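Pyruvate kinase (Cryptosporidium parvum, PDB 6P0Y) probably catalyses the last step of glycolysis, transferring a phosphoryl group from phosphoenolpyruvate to ADP to give pyruvate and ATP. Local coordinates at residues T46-T51 with D357-S362. Numbering follows the deposited sequence.
Sequences TQIICT and DCVMLS. With ADP (adenosine-5'-diphosphate), chain C.
Ile49 sits between Cys358 and Met360 on the face of the sheet turned to the barrel interior, and its two branches divide the work. CG1, anti to its own carbonyl carbon (chi1 -62°), reaches back to Cys358 SG at 3.6 Å; CG2 goes forward, where Met360 CG crosses it at 3.7 Å. On the outer face the Ile48 and Val359 side chains lie side by side and point the same way, CG1 of Ile48 4.0 Å from CG2 of Val359, while Ile48 CG2 meets Leu361 CD1 at 3.9 Å. The same leucine methyl lies 4.1 Å from Cys50 SG, so it touches two residues of strand 47-51.

The strands' extended conformation puts successive side chains on alternate faces, and the parallel register, Gln47 with Cys358 through Cys50 with Leu361, matches them across the pair, the axes of the two strand segments inclined at 22°. Gln47 and Ile49 each donate and accept: Ile49 N gives a nearly straight bond to Val359 O (175° at the hydrogen), and Ile49 O receives Leu361 N at 2.9 Å. At the C-terminal end Leu361 O is gripped twice by one residue, by Thr51 N and by Thr51 OG1, the hydroxyl 2.9 Å away. That hydroxyl is also bonded to Arg74, an ADP-binding residue, and Thr51 CG2 faces the alpha phosphate of ADP, so this end of the pair lies at the nucleotide, at the C-terminal mouth where TIM-barrel active sites lie. A bound magnesium ion lies about 4 Å from the side chain of Ser362.

Strands 47-51 and 358-361 are the first and last of the eight, and their pairing closes the barrel. Strand 72-76 continues the sheet beyond 47-51, and 324-326 beyond 358-361, Val72 and Val325 both touching Ile49. Over the outer face lies helix 371-387, with Val375 against Cys50 and Leu361 and Met378 against Val359.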
ATOM      1  N   THR A  46      11.816   0.633  25.735  1.00 33.09           N
ATOM      2  CA  THR A  46      11.902  -0.790  26.156  1.00 32.08           C
ATOM      3  C   THR A  46      12.075  -0.830  27.677  1.00 31.64           C
ATOM      4  O   THR A  46      12.992  -0.156  28.185  1.00 32.02           O
ATOM      5  CB  THR A  46      13.040  -1.533  25.446  1.00 31.98           C
ATOM      6  OG1 THR A  46      12.878  -1.402  24.033  1.00 31.98           O
ATOM      7  CG2 THR A  46      13.082  -3.001  25.807  1.00 32.16           C
ATOM      8  N   GLN A  47      11.202  -1.564  28.371  1.00 30.65           N
ATOM      9  CA  GLN A  47      11.249  -1.745  29.846  1.00 30.28           C
ATOM     10  C   GLN A  47      12.353  -2.754  30.173  1.00 31.10           C
ATOM     11  O   GLN A  47      12.666  -3.586  29.302  1.00 32.38           O
ATOM     12  CB  GLN A  47       9.888  -2.205  30.370  1.00 29.89           C
ATOM     13  CG  GLN A  47       8.748  -1.237  30.070  1.00 29.66           C
ATOM     14  CD  GLN A  47       8.705  -0.048  31.001  1.00 29.24           C
ATOM     15  OE1 GLN A  47       9.682   0.297  31.663  1.00 28.15           O
ATOM     16  NE2 GLN A  47       7.552   0.595  31.057  1.00 28.91           N
ATOM     17  N   ILE A  48      12.932  -2.667  31.374  1.00 31.05           N
ATOM     18  CA  ILE A  48      14.047  -3.543  31.839  1.00 30.78           C
ATOM     19  C   ILE A  48      13.618  -4.246  33.131  1.00 31.78           C
ATOM     20  O   ILE A  48      13.234  -3.547  34.088  1.00 32.71           O
ATOM     21  CB  ILE A  48      15.343  -2.730  32.030  1.00 30.52           C
ATOM     22  CG1 ILE A  48      15.739  -1.990  30.748  1.00 30.40           C
ATOM     23  CG2 ILE A  48      16.464  -3.625  32.538  1.00 30.76           C
ATOM     24  CD1 ILE A  48      16.971  -1.119  30.881  1.00 30.17           C
ATOM     25  N   ILE A  49      13.673  -5.582  33.140  1.00 32.12           N
ATOM     26  CA  ILE A  49      13.523  -6.432  34.357  1.00 32.16           C
ATOM     27  C   ILE A  49      14.928  -6.728  34.891  1.00 32.05           C
ATOM     28  O   ILE A  49      15.773  -7.173  34.097  1.00 32.29           O
ATOM     29  CB  ILE A  49      12.742  -7.726  34.044  1.00 32.71           C
ATOM     30  CG1 ILE A  49      11.317  -7.423  33.572  1.00 32.90           C
ATOM     31  CG2 ILE A  49      12.749  -8.670  35.242  1.00 32.41           C
ATOM     32  CD1 ILE A  49      10.580  -8.618  33.010  1.00 32.95           C
ATOM     33  N   CYS A  50      15.163  -6.473  36.179  1.00 32.30           N
ATOM     34  CA  CYS A  50      16.405  -6.852  36.902  1.00 32.06           C
ATOM     35  C   CYS A  50      16.083  -7.964  37.904  1.00 32.96           C
ATOM     36  O   CYS A  50      15.215  -7.743  38.780  1.00 32.92           O
ATOM     37  CB  CYS A  50      17.009  -5.656  37.622  1.00 31.69           C
ATOM     38  SG  CYS A  50      17.465  -4.312  36.498  1.00 30.80           S
ATOM     39  N   THR A  51      16.739  -9.119  37.756  1.00 33.26           N
ATOM     40  CA  THR A  51      16.685 -10.244  38.724  1.00 33.73           C
ATOM     41  C   THR A  51      17.480  -9.829  39.964  1.00 33.59           C
ATOM     42  O   THR A  51      18.684  -9.541  39.812  1.00 32.32           O
ATOM     43  CB  THR A  51      17.209 -11.547  38.109  1.00 33.92           C
ATOM     44  OG1 THR A  51      16.421 -11.853  36.957  1.00 33.37           O
ATOM     45  CG2 THR A  51      17.164 -12.710  39.075  1.00 34.26           C
ATOM     46  N   ASP A 357       8.795  -5.782  24.121  1.00 33.08           N
ATOM     47  CA  ASP A 357       8.326  -4.696  25.022  1.00 33.80           C
ATOM     48  C   ASP A 357       9.356  -4.462  26.128  1.00 33.39           C
ATOM     49  O   ASP A 357       9.393  -3.349  26.682  1.00 33.63           O
ATOM     50  CB  ASP A 357       7.004  -5.040  25.706  1.00 35.12           C
ATOM     51  CG  ASP A 357       5.799  -4.872  24.807  1.00 36.98           C
ATOM     52  OD1 ASP A 357       5.637  -5.709  23.888  1.00 37.46           O
ATOM     53  OD2 ASP A 357       5.049  -3.889  25.012  1.00 39.47           O
ATOM     54  N   CYS A 358      10.143  -5.491  26.443  1.00 33.65           N
ATOM     55  CA  CYS A 358      10.824  -5.655  27.748  1.00 33.17           C
ATOM     56  C   CYS A 358      12.008  -6.613  27.590  1.00 32.42           C
ATOM     57  O   CYS A 358      11.860  -7.621  26.875  1.00 32.97           O
ATOM     58  CB  CYS A 358       9.816  -6.184  28.760  1.00 34.61           C
ATOM     59  SG  CYS A 358      10.274  -5.903  30.487  1.00 37.63           S
ATOM     60  N   VAL A 359      13.137  -6.294  28.228  1.00 31.60           N
ATOM     61  CA  VAL A 359      14.359  -7.152  28.278  1.00 31.18           C
ATOM     62  C   VAL A 359      14.598  -7.528  29.744  1.00 31.03           C
ATOM     63  O   VAL A 359      13.940  -6.933  30.616  1.00 31.31           O
ATOM     64  CB  VAL A 359      15.578  -6.454  27.642  1.00 31.23           C
ATOM     65  CG1 VAL A 359      15.451  -6.386  26.128  1.00 31.19           C
ATOM     66  CG2 VAL A 359      15.819  -5.067  28.214  1.00 31.20           C
ATOM     67  N   MET A 360      15.481  -8.494  30.007  1.00 31.30           N
ATOM     68  CA  MET A 360      15.699  -9.030  31.377  1.00 31.53           C
ATOM     69  C   MET A 360      17.188  -9.293  31.623  1.00 31.99           C
ATOM     70  O   MET A 360      17.848  -9.891  30.749  1.00 31.95           O
ATOM     71  CB  MET A 360      14.920 -10.331  31.588  1.00 31.45           C
ATOM     72  CG  MET A 360      14.861 -10.770  33.039  1.00 31.08           C
ATOM     73  SD  MET A 360      13.635 -12.068  33.324  1.00 30.96           S
ATOM     74  CE  MET A 360      14.650 -13.529  33.112  1.00 30.61           C
ATOM     75  N   LEU A 361      17.671  -8.873  32.794  1.00 32.75           N
ATOM     76  CA  LEU A 361      19.006  -9.225  33.338  1.00 33.62           C
ATOM     77  C   LEU A 361      18.817 -10.281  34.432  1.00 34.18           C
ATOM     78  O   LEU A 361      17.938 -10.094  35.297  1.00 33.85           O
ATOM     79  CB  LEU A 361      19.668  -7.953  33.870  1.00 34.29           C
ATOM     80  CG  LEU A 361      19.945  -6.891  32.805  1.00 34.99           C
ATOM     81  CD1 LEU A 361      19.783  -5.497  33.376  1.00 35.61           C
ATOM     82  CD2 LEU A 361      21.329  -7.062  32.203  1.00 34.79           C
ATOM     83  N   SER A 362      19.596 -11.364  34.359  1.00 34.84           N
ATOM     84  CA  SER A 362      19.530 -12.539  35.265  1.00 34.60           C
ATOM     85  C   SER A 362      20.793 -12.572  36.133  1.00 34.72           C
ATOM     86  O   SER A 362      20.817 -11.849  37.145  1.00 35.31           O
ATOM     87  CB  SER A 362      19.330 -13.799  34.470  1.00 34.53           C
ATOM     88  OG  SER A 362      18.037 -13.813  33.880  1.00 34.68           O
TER
HETATM   89  PB  ADP C 601      18.415 -19.571  37.145  1.00 50.62           P
HETATM   90  O1B ADP C 601      18.298 -20.601  38.254  1.00 49.65           O
HETATM   91  O2B ADP C 601      19.911 -19.418  36.802  1.00 50.93           O
HETATM   92  O3B ADP C 601      17.586 -19.867  35.938  1.00 50.26           O
HETATM   93  PA  ADP C 601      18.148 -16.700  37.333  1.00 48.75           P
HETATM   94  O1A ADP C 601      17.532 -15.833  38.409  1.00 49.62           O
HETATM   95  O2A ADP C 601      17.662 -16.512  35.946  1.00 49.16           O
HETATM   96  O3A ADP C 601      17.936 -18.203  37.804  1.00 50.77           O
HETATM   97  O5' ADP C 601      19.753 -16.613  37.409  1.00 49.85           O
HETATM   98  C5' ADP C 601      20.569 -15.708  38.183  1.00 50.21           C
HETATM   99  C4' ADP C 601      21.446 -16.465  39.154  1.00 49.99           C
HETATM  100  O4' ADP C 601      21.694 -15.639  40.313  1.00 50.55           O
HETATM  101  C3' ADP C 601      20.890 -17.786  39.687  1.00 50.55           C
HETATM  102  O3' ADP C 601      21.351 -18.885  38.909  1.00 49.41           O
HETATM  103  C2' ADP C 601      21.471 -17.855  41.100  1.00 51.22           C
HETATM  104  O2' ADP C 601      22.784 -18.404  41.093  1.00 52.41           O
HETATM  105  C1' ADP C 601      21.479 -16.377  41.502  1.00 50.75           C
HETATM  106  N9  ADP C 601      20.241 -15.907  42.122  1.00 49.62           N
HETATM  107  C8  ADP C 601      19.122 -15.425  41.492  1.00 48.63           C
HETATM  108  N7  ADP C 601      18.154 -15.082  42.307  1.00 48.20           N
HETATM  109  C5  ADP C 601      18.669 -15.358  43.565  1.00 48.85           C
HETATM  110  C6  ADP C 601      18.133 -15.225  44.864  1.00 48.70           C
HETATM  111  N6  ADP C 601      16.923 -14.721  45.124  1.00 47.81           N
HETATM  112  N1  ADP C 601      18.903 -15.615  45.904  1.00 49.18           N
HETATM  113  C2  ADP C 601      20.126 -16.097  45.655  1.00 49.90           C
HETATM  114  N3  ADP C 601      20.741 -16.258  44.478  1.00 49.84           N
HETATM  115  C4  ADP C 601      19.955 -15.868  43.467  1.00 49.67           C